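Local coordinates for protein IclR family transcriptional regulator (Brucella abortus, PDB 5WHM) that represses transcription as an IclR-type regulator, probably by binding DNA through its helix-turn-helix domain and sensing a ligand through its C-terminal domain, at residues 115-123 / 231-242. Residues are numbered along the deposited sequence; the frame is centred on the assembly and turned at random.
Sequences AKAAVAMAA and LVFNCGGPSFQL. With ACY (acetic acid), chain J.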
# COMPACT_ATOMS: atom_id res chain seq x y z
N ALA C 115 -26.51 -8.59 -6.62
CA ALA C 115 -27.03 -7.54 -5.75
C ALA C 115 -26.93 -6.16 -6.37
O ALA C 115 -27.46 -5.20 -5.79
CB ALA C 115 -26.30 -7.53 -4.41
N LYS C 116 -26.21 -6.03 -7.50
CA LYS C 116 -25.89 -4.75 -8.12
C LYS C 116 -25.27 -3.79 -7.11
O LYS C 116 -25.58 -2.60 -7.05
CB LYS C 116 -27.12 -4.14 -8.80
CG LYS C 116 -27.81 -5.10 -9.77
CD LYS C 116 -28.80 -4.39 -10.67
CE LYS C 116 -29.38 -5.34 -11.72
NZ LYS C 116 -28.30 -6.02 -12.49
N ALA C 117 -24.34 -4.32 -6.31
CA ALA C 117 -23.76 -3.53 -5.24
C ALA C 117 -22.34 -4.03 -4.97
O ALA C 117 -21.97 -5.15 -5.32
CB ALA C 117 -24.61 -3.62 -3.97
N ALA C 118 -21.55 -3.21 -4.29
CA ALA C 118 -20.16 -3.55 -4.01
C ALA C 118 -20.03 -4.60 -2.90
O ALA C 118 -20.70 -4.53 -1.86
CB ALA C 118 -19.38 -2.29 -3.63
N VAL C 119 -19.15 -5.58 -3.12
CA VAL C 119 -18.82 -6.61 -2.13
C VAL C 119 -17.33 -6.45 -1.80
O VAL C 119 -16.51 -6.31 -2.72
CB VAL C 119 -19.13 -8.02 -2.66
CG1 VAL C 119 -18.72 -9.11 -1.68
CG2 VAL C 119 -20.67 -8.14 -2.99
N ALA C 120 -17.00 -6.43 -0.51
CA ALA C 120 -15.64 -6.15 -0.08
C ALA C 120 -15.19 -7.19 0.94
O ALA C 120 -16.00 -7.87 1.58
CB ALA C 120 -15.49 -4.73 0.52
N MSE C 121 -13.87 -7.30 1.06
CA MSE C 121 -13.22 -8.11 2.07
C MSE C 121 -12.29 -7.19 2.90
O MSE C 121 -11.53 -6.42 2.32
CB MSE C 121 -12.43 -9.25 1.43
CG MSE C 121 -11.70 -10.13 2.42
SE MSE C 121 -10.69 -11.54 1.51
CE MSE C 121 -9.35 -10.49 0.49
N ALA C 122 -12.39 -7.27 4.23
CA ALA C 122 -11.73 -6.33 5.13
C ALA C 122 -11.15 -7.07 6.32
O ALA C 122 -11.58 -8.17 6.66
CB ALA C 122 -12.70 -5.24 5.63
N ALA C 123 -10.15 -6.44 6.97
CA ALA C 123 -9.64 -6.92 8.25
C ALA C 123 -9.29 -5.71 9.12
O ALA C 123 -9.10 -4.59 8.63
CB ALA C 123 -8.41 -7.83 8.08
N LEU C 231 -11.42 -12.32 8.97
CA LEU C 231 -11.76 -11.57 7.76
C LEU C 231 -13.25 -11.27 7.79
O LEU C 231 -14.03 -12.00 8.40
CB LEU C 231 -11.42 -12.36 6.50
CG LEU C 231 -9.98 -12.78 6.29
CD1 LEU C 231 -9.90 -13.75 5.09
CD2 LEU C 231 -9.12 -11.54 6.07
N VAL C 232 -13.65 -10.16 7.18
CA VAL C 232 -15.06 -9.82 7.18
C VAL C 232 -15.45 -9.48 5.75
O VAL C 232 -14.71 -8.76 5.06
CB VAL C 232 -15.39 -8.63 8.11
CG1 VAL C 232 -16.91 -8.47 8.19
CG2 VAL C 232 -14.77 -8.83 9.50
N PHE C 233 -16.60 -9.99 5.30
CA PHE C 233 -17.12 -9.71 3.97
C PHE C 233 -18.37 -8.87 4.09
O PHE C 233 -19.19 -9.10 4.98
CB PHE C 233 -17.38 -11.02 3.21
CG PHE C 233 -16.13 -11.84 3.04
CD1 PHE C 233 -15.68 -12.68 4.07
CD2 PHE C 233 -15.35 -11.72 1.88
CE1 PHE C 233 -14.46 -13.40 3.93
CE2 PHE C 233 -14.16 -12.45 1.72
CZ PHE C 233 -13.72 -13.31 2.75
N ASN C 234 -18.51 -7.86 3.24
CA ASN C 234 -19.73 -7.07 3.30
C ASN C 234 -20.31 -6.89 1.91
O ASN C 234 -19.71 -7.23 0.89
CB ASN C 234 -19.53 -5.70 3.99
CG ASN C 234 -18.74 -4.69 3.14
OD1 ASN C 234 -18.31 -4.98 2.02
ND2 ASN C 234 -18.54 -3.49 3.68
N CYS C 235 -21.53 -6.36 1.90
CA CYS C 235 -22.21 -6.04 0.66
C CYS C 235 -23.06 -4.83 1.00
O CYS C 235 -23.85 -4.88 1.95
CB CYS C 235 -23.05 -7.21 0.18
SG CYS C 235 -23.99 -6.84 -1.34
N GLY C 236 -22.88 -3.74 0.27
CA GLY C 236 -23.51 -2.51 0.72
C GLY C 236 -23.62 -1.57 -0.46
O GLY C 236 -23.08 -1.82 -1.53
N GLY C 237 -24.36 -0.48 -0.25
CA GLY C 237 -24.57 0.48 -1.30
C GLY C 237 -25.65 1.48 -0.95
O GLY C 237 -26.04 1.63 0.20
N PRO C 238 -26.12 2.21 -1.96
CA PRO C 238 -27.17 3.22 -1.74
C PRO C 238 -28.38 2.62 -1.04
O PRO C 238 -28.89 1.57 -1.42
CB PRO C 238 -27.51 3.70 -3.15
CG PRO C 238 -26.43 3.07 -4.09
CD PRO C 238 -25.40 2.45 -3.22
N SER C 239 -28.83 3.32 0.01
CA SER C 239 -29.91 2.81 0.84
C SER C 239 -31.19 2.62 0.05
O SER C 239 -31.95 1.69 0.33
CB SER C 239 -30.13 3.77 2.01
OG SER C 239 -30.35 5.07 1.52
N PHE C 240 -31.44 3.46 -0.96
CA PHE C 240 -32.64 3.27 -1.77
C PHE C 240 -32.59 1.98 -2.57
O PHE C 240 -33.63 1.43 -2.93
CB PHE C 240 -32.86 4.48 -2.70
CG PHE C 240 -32.03 4.45 -3.97
CD1 PHE C 240 -32.54 3.88 -5.14
CD2 PHE C 240 -30.75 5.00 -4.01
CE1 PHE C 240 -31.79 3.85 -6.32
CE2 PHE C 240 -29.99 4.97 -5.19
CZ PHE C 240 -30.51 4.39 -6.33
N GLN C 241 -31.39 1.47 -2.86
CA GLN C 241 -31.26 0.23 -3.60
C GLN C 241 -31.28 -1.00 -2.70
O GLN C 241 -31.72 -2.08 -3.13
CB GLN C 241 -29.96 0.26 -4.39
CG GLN C 241 -29.59 -1.04 -5.03
CD GLN C 241 -28.29 -0.94 -5.78
OE1 GLN C 241 -27.67 0.13 -5.84
NE2 GLN C 241 -27.86 -2.05 -6.35
N LEU C 242 -30.82 -0.86 -1.46
CA LEU C 242 -30.65 -1.97 -0.52
C LEU C 242 -31.39 -1.65 0.76
O LEU C 242 -30.78 -1.32 1.78
CB LEU C 242 -29.17 -2.23 -0.23
CG LEU C 242 -28.29 -2.68 -1.40
CD1 LEU C 242 -26.83 -2.66 -0.99
CD2 LEU C 242 -28.70 -4.08 -1.83
C ACY J . -20.34 -0.82 5.98
O ACY J . -19.82 -1.95 6.16
OXT ACY J . -21.18 -0.29 6.77
CH3 ACY J . -19.93 -0.04 4.76
O HOH W 1 -19.17 -3.44 0.07
O HOH W 2 -22.56 -0.65 -3.92
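Selenomethionine Met121 and Phe233 face each other as a non-hydrogen-bonded pair at the centre of an antiparallel sheet, where strands 118-125 and 229-238 are neighbours in the C-terminal, GAF-like domain of this IclR regulator. Their side chains run side by side in the same direction. With CG anti to the backbone N (chi1 179°), Met121 lies extended along the ring, its CG 3.5 Å from Phe233 CE2; the chain bends at chi3, and SE stands obliquely 4.6 Å from the ring centroid in a Met-aromatic contact. On that face Val119 CG2 meets Cys235 SG, which Ala115 CB, at the end of helix 101-115, also touches; the other face bears Ala120, Val232 and Asn234. Between residues 120-122 and 232-234 the ladder is tight: Ala122 N to Val232 O and Val232 N to Ala122 O are both 2.9 Å, and Ala120 and Asn234 exchange another pair. With chi1 at 72°, the Asn234 side chain brings OD1 beside Ala120, where it accepts a weak bond from Ala120 N. Its ND2 donates to an oxygen of a bound acetic acid molecule, probably from the crystallisation liquor and also held by Ser157 and Val158, and is hydrogen-bonded to Tyr131 OH. At Gly236 one direct bond persists, Gly236 N to Ala118 O at 3.1 Å, while the return bond from Ala118 N to Gly236 O is weak and bridged by a water. Another water donates to both Ala118 O and Asn234 OD1. Past the ladder, Gln241 reaches back in extended form to the turn after helix 101-115, its NE2 bonding weakly to Ala115 O. One face is thus apolar, held by side-chain packing, while the other places an amide able to donate to a carboxyl group; whether a natural ligand binds there is not established.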